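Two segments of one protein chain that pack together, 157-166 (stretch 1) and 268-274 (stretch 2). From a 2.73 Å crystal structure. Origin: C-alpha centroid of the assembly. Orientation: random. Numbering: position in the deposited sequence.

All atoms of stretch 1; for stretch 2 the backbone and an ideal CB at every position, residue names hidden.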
# COMPACT_ATOMS: atom_id res chain seq x y z
N ALA A 157 4.71 11.92 -2.90
CA ALA A 157 4.82 11.90 -4.35
C ALA A 157 5.91 12.86 -4.79
O ALA A 157 6.27 13.79 -4.05
CB ALA A 157 3.52 12.28 -4.94
N ILE A 158 6.48 12.61 -5.96
CA ILE A 158 7.42 13.57 -6.55
C ILE A 158 7.37 13.56 -8.07
O ILE A 158 7.33 12.49 -8.68
CB ILE A 158 8.88 13.35 -6.05
CG1 ILE A 158 9.75 14.52 -6.49
CG2 ILE A 158 9.42 12.01 -6.53
CD1 ILE A 158 11.22 14.39 -6.16
N THR A 159 7.41 14.73 -8.69
CA THR A 159 7.28 14.88 -10.13
C THR A 159 8.64 15.30 -10.63
O THR A 159 9.14 16.33 -10.20
CB THR A 159 6.33 16.01 -10.43
OG1 THR A 159 5.00 15.58 -10.17
CG2 THR A 159 6.42 16.41 -11.87
N LEU A 160 9.27 14.51 -11.51
CA LEU A 160 10.60 14.92 -11.86
C LEU A 160 10.60 15.52 -13.23
O LEU A 160 10.88 14.81 -14.21
CB LEU A 160 11.41 13.63 -11.96
CG LEU A 160 11.51 12.75 -10.70
CD1 LEU A 160 11.91 11.32 -11.01
CD2 LEU A 160 12.47 13.31 -9.64
N ASP A 161 10.50 16.85 -13.31
CA ASP A 161 10.56 17.53 -14.59
C ASP A 161 11.93 18.14 -14.75
O ASP A 161 12.25 18.66 -15.80
CB ASP A 161 9.50 18.64 -14.68
CG ASP A 161 8.09 18.11 -14.82
OD1 ASP A 161 7.95 16.98 -15.35
OD2 ASP A 161 7.13 18.84 -14.43
N GLN A 162 12.72 18.06 -13.69
CA GLN A 162 14.00 18.74 -13.61
C GLN A 162 14.91 17.81 -12.86
O GLN A 162 14.47 17.16 -11.93
CB GLN A 162 13.86 20.00 -12.77
CG GLN A 162 12.74 20.89 -13.20
CD GLN A 162 13.20 22.29 -13.42
OE1 GLN A 162 14.35 22.52 -13.80
NE2 GLN A 162 12.32 23.26 -13.16
N PRO A 163 16.20 17.77 -13.25
CA PRO A 163 17.15 16.85 -12.62
C PRO A 163 17.23 17.05 -11.12
O PRO A 163 17.43 18.18 -10.68
CB PRO A 163 18.50 17.21 -13.27
CG PRO A 163 18.27 18.53 -13.96
CD PRO A 163 16.82 18.59 -14.31
N PRO A 164 17.10 15.96 -10.35
CA PRO A 164 17.24 15.95 -8.90
C PRO A 164 18.63 16.39 -8.47
O PRO A 164 19.57 16.43 -9.27
CB PRO A 164 17.03 14.47 -8.54
CG PRO A 164 16.29 13.90 -9.66
CD PRO A 164 16.82 14.62 -10.87
N PRO A 165 18.77 16.76 -7.20
CA PRO A 165 20.10 17.01 -6.66
C PRO A 165 20.92 15.74 -6.67
O PRO A 165 20.36 14.66 -6.50
CB PRO A 165 19.79 17.41 -5.22
CG PRO A 165 18.43 18.03 -5.31
CD PRO A 165 17.71 17.14 -6.26
N ALA A 166 22.23 15.88 -6.90
CA ALA A 166 23.19 14.79 -6.76
C ALA A 166 23.29 14.36 -5.31
O ALA A 166 23.45 15.19 -4.40
CB ALA A 166 24.56 15.21 -7.26
N UNK A 268 17.44 7.83 -1.62
CA UNK A 268 16.30 8.35 -2.32
C UNK A 268 16.73 9.24 -3.48
O UNK A 268 16.27 9.07 -4.60
CB UNK A 268 15.40 9.12 -1.36
N UNK A 269 17.62 10.19 -3.20
CA UNK A 269 18.12 11.10 -4.23
C UNK A 269 18.73 10.35 -5.42
O UNK A 269 18.49 10.70 -6.58
CB UNK A 269 19.16 12.05 -3.63
N UNK A 270 19.51 9.31 -5.13
CA UNK A 270 20.06 8.46 -6.18
C UNK A 270 19.00 7.72 -7.02
O UNK A 270 19.09 7.68 -8.25
CB UNK A 270 21.00 7.44 -5.55
N UNK A 271 17.99 7.14 -6.35
CA UNK A 271 16.89 6.44 -7.04
C UNK A 271 16.14 7.40 -7.94
O UNK A 271 15.78 7.06 -9.06
CB UNK A 271 15.93 5.81 -6.03
N UNK A 272 15.91 8.61 -7.45
CA UNK A 272 15.25 9.64 -8.23
C UNK A 272 16.05 9.99 -9.48
O UNK A 272 15.50 10.27 -10.54
CB UNK A 272 15.03 10.89 -7.38
N UNK A 273 17.37 9.98 -9.37
CA UNK A 273 18.18 10.28 -10.52
C UNK A 273 18.00 9.22 -11.58
O UNK A 273 17.91 9.54 -12.75
CB UNK A 273 19.65 10.40 -10.13
N UNK A 274 17.94 7.96 -11.17
CA UNK A 274 17.75 6.86 -12.11
C UNK A 274 16.41 6.97 -12.84
O UNK A 274 16.33 6.76 -14.05
CB UNK A 274 17.84 5.52 -11.38

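Stretch 2 is helical at every position, with phi near -60° and psi between -36° and -50°, and it runs past a strand end and a proline-rich loop of stretch 1. Its CA atoms come nearest where Pro164 CA lies 6.0 Å from the CA of position 273, and Pro165 CA lies 6.7 Å from the CA of position 269. Stretch 1 offers this helix mainly carbon: the side chains of Ile158 and Leu160, the rings of Pro164 and Pro165, and, toward the end of the stretch, the carbonyl groups of Pro165 and Ala166.

At position 268 the ideal CB has nothing of stretch 1 within 5.5 Å, so the visible atoms set little beyond compatibility with a helix. The residue is Leu268, which makes no contact here; its O accepts the backbone hydrogen bond from N of position 272 at 2.9 Å.

Position 269 points toward stretch 1, its ideal CB 4.1 Å from Pro165 O and 5.0 Å from Ala166 C. The surroundings are mixed, with proline carbons beside backbone carbonyls, so a long polar side chain with an aliphatic stem, such as glutamine, lysine or arginine, would suit, as would a medium-sized apolar residue. Gln269 is found, with chi1 m and chi2 t. Its NE2 packs 4.0 Å from Pro165 CB, and its OE1 lies 4.2 Å from Ala166 O. Both are acceptors, so this is no hydrogen bond, and the amide makes none to stretch 1; its contribution is packing along the loop.

Positions 270 and 271 meet nothing of stretch 1 within 5.5 Å of their ideal CB atoms, and the CA-to-CB bond of 270 points away. Many helix-compatible residues would fit both. They are Glu270, whose OE2 is hydrogen-bonded elsewhere in the structure, and Val271, with chi1 t.

Position 272 is the most sharply defined. Its CA-to-CB bond points toward stretch 1, and the ideal CB sits 4.0 Å from Pro164 CG, 4.2 Å from Leu160 CD2 and 5.3 Å from Ile158 CD1. Three apolar groups around one site call for an apolar residue; leucine, isoleucine, methionine or phenylalanine could all use it, a longer one reaching toward Ile158. Phe272 occupies it, with chi1 m. Its CB packs against Pro164 CG at 4.0 Å and Leu160 CD2 at 4.2 Å, while the ring extends to Ile158. There Ile158 CG2 lies over one ring face, 4.1 Å from the centroid and 19° off the normal, a CH-pi contact.

At position 273 the ideal CB would point sideways, 4.9 Å from Pro164 CG, and the backbone angles are ordinary for a helix. A small residue such as alanine or serine would be plausible, and the conformation does not demand glycine. The residue is Gly273, which leaves its backbone beside the proline, with Pro164 CG 4.1 Å from Gly273 N.

Position 274 points away, and stretch 1 places no demand on it, so many helix-compatible side chains would suit. It is Val274, whose N donates to Glu270 O at 3.2 Å.

Stretch 2, residues 268-274: LQEVFGV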
# COMPACT_ATOMS: atom_id res chain seq x y z
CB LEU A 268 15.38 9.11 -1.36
CG LEU A 268 14.39 8.25 -0.56
CD1 LEU A 268 13.51 9.14 0.32
CD2 LEU A 268 13.54 7.37 -1.47
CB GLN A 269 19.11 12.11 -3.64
CG GLN A 269 18.44 13.18 -2.81
CD GLN A 269 19.44 14.12 -2.10
OE1 GLN A 269 20.57 13.73 -1.76
NE2 GLN A 269 19.00 15.37 -1.86
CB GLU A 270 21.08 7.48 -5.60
CG GLU A 270 21.83 6.66 -6.64
CD GLU A 270 23.17 7.24 -7.05
OE1 GLU A 270 23.49 7.17 -8.26
OE2 GLU A 270 23.91 7.76 -6.19
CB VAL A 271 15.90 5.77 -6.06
CG1 VAL A 271 14.95 4.91 -6.81
CG2 VAL A 271 16.62 4.90 -5.14
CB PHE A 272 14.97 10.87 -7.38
CG PHE A 272 13.95 10.63 -6.30
CD1 PHE A 272 13.18 9.50 -6.31
CD2 PHE A 272 13.77 11.55 -5.27
CE1 PHE A 272 12.24 9.28 -5.32
CE2 PHE A 272 12.82 11.34 -4.28
CZ PHE A 272 12.06 10.21 -4.30
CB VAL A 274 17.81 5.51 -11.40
CG1 VAL A 274 17.35 4.42 -12.33
CG2 VAL A 274 19.22 5.23 -10.89
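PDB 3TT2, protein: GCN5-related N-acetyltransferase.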